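Local coordinates for protein N5-Carboxyaminoimidazole ribonucleotide synthetase (Staphylococcus aureus subsp. aureus, PDB 3ORQ) that catalyses the ATP-dependent carboxylation of 5-aminoimidazole ribonucleotide with bicarbonate to N5-carboxyaminoimidazole ribonucleotide in purine biosynthesis, at residues 199-202 / 206-209. Numbering follows the deposited sequence.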
# COMPACT_ATOMS: atom_id res chain seq x y z
N VAL A 199 9.71 -13.63 -8.97
CA VAL A 199 9.16 -14.92 -8.60
C VAL A 199 9.01 -14.98 -7.10
O VAL A 199 9.76 -14.33 -6.35
CB VAL A 199 10.12 -16.11 -9.03
CG1 VAL A 199 9.52 -17.48 -8.71
CG2 VAL A 199 10.52 -16.05 -10.50
N THR A 200 8.04 -15.77 -6.63
CA THR A 200 7.95 -15.97 -5.18
C THR A 200 7.80 -17.44 -4.91
O THR A 200 6.98 -18.12 -5.53
CB THR A 200 6.76 -15.20 -4.52
OG1 THR A 200 6.83 -13.79 -4.82
CG2 THR A 200 6.85 -15.36 -2.98
N ARG A 201 8.56 -17.93 -3.96
CA ARG A 201 8.50 -19.36 -3.61
C ARG A 201 8.14 -19.45 -2.16
O ARG A 201 8.66 -18.68 -1.35
CB ARG A 201 9.85 -20.03 -3.85
CG ARG A 201 9.80 -21.07 -4.95
CD ARG A 201 11.09 -21.91 -4.97
NE ARG A 201 10.79 -23.27 -4.63
CZ ARG A 201 11.19 -23.91 -3.54
NH1 ARG A 201 11.96 -23.33 -2.63
NH2 ARG A 201 10.79 -25.18 -3.38
N GLY A 202 7.23 -20.33 -1.81
CA GLY A 202 6.79 -20.39 -0.43
C GLY A 202 6.73 -21.81 0.09
O GLY A 202 7.36 -22.72 -0.44
N GLN A 206 5.34 -24.25 -3.07
CA GLN A 206 4.57 -23.30 -3.82
C GLN A 206 5.45 -22.27 -4.57
O GLN A 206 6.49 -21.83 -4.06
CB GLN A 206 3.68 -22.55 -2.89
CG GLN A 206 2.58 -23.33 -2.30
CD GLN A 206 1.77 -22.42 -1.37
OE1 GLN A 206 0.79 -21.80 -1.79
NE2 GLN A 206 2.22 -22.30 -0.12
N ILE A 207 5.01 -21.88 -5.76
CA ILE A 207 5.71 -20.89 -6.57
C ILE A 207 4.73 -20.04 -7.41
O ILE A 207 3.70 -20.54 -7.82
CB ILE A 207 6.81 -21.53 -7.44
CG1 ILE A 207 7.58 -20.45 -8.20
CG2 ILE A 207 6.22 -22.57 -8.42
CD1 ILE A 207 8.89 -20.96 -8.87
N THR A 208 5.06 -18.77 -7.62
CA THR A 208 4.24 -17.83 -8.38
C THR A 208 5.13 -16.90 -9.17
O THR A 208 6.20 -16.53 -8.72
CB THR A 208 3.38 -16.96 -7.45
OG1 THR A 208 2.97 -17.77 -6.36
CG2 THR A 208 2.11 -16.43 -8.18
N PHE A 209 4.67 -16.53 -10.37
CA PHE A 209 5.43 -15.70 -11.27
C PHE A 209 4.66 -14.42 -11.56
O PHE A 209 3.48 -14.47 -11.92
CB PHE A 209 5.67 -16.44 -12.61
CG PHE A 209 6.52 -17.66 -12.49
CD1 PHE A 209 5.95 -18.91 -12.28
CD2 PHE A 209 7.92 -17.57 -12.64
CE1 PHE A 209 6.75 -20.08 -12.21
CE2 PHE A 209 8.74 -18.72 -12.56
CZ PHE A 209 8.14 -19.98 -12.35
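Thr-200 and Thr-208 form the hydrogen-bonded pair of an antiparallel beta hairpin, Thr-200 N reaching Thr-208 O at 2.9 Å and Thr-208 N returning to Thr-200 O at 2.9 Å. Nearer the turn, Gly-202 N meets Gln-206 O at 2.8 Å, with the donor lying 37° out of the carbonyl plane. Ile-207, in a non-hydrogen-bonded pair with Arg-201, lies on the same face of the sheet as Val-199, Arg-201 and Phe-209. Its CB lies 3.9 Å from Arg-201 CG; CG1, anti to the backbone N (chi1 -176°), extends past Thr-200 O to Val-199 CG1; and CD1 ends 3.5 Å from Val-199 CG1 and 4.0 Å from Arg-201 CG. Val-199 CG2 meets the Phe-209 ring obliquely, 3.7 Å from Phe-209 CD2. Beyond its aliphatic part, Arg-201 bends at chi3; Arg-201 NH1 hydrogen-bonds to Phe-250 O and NH2 to Asn-205 OD1 in the turn. On the opposite face, the Thr-200 hydroxyl is hydrogen-bonded to those of Thr-253 and Thr-293, and Thr-208 OG1 to Pro-304 O. The hairpin belongs to the large antiparallel sheet of the ATP-grasp region, where strand 252-261 flanks strand 191-201 and helix 234-245 packs against Arg-201 and Phe-209.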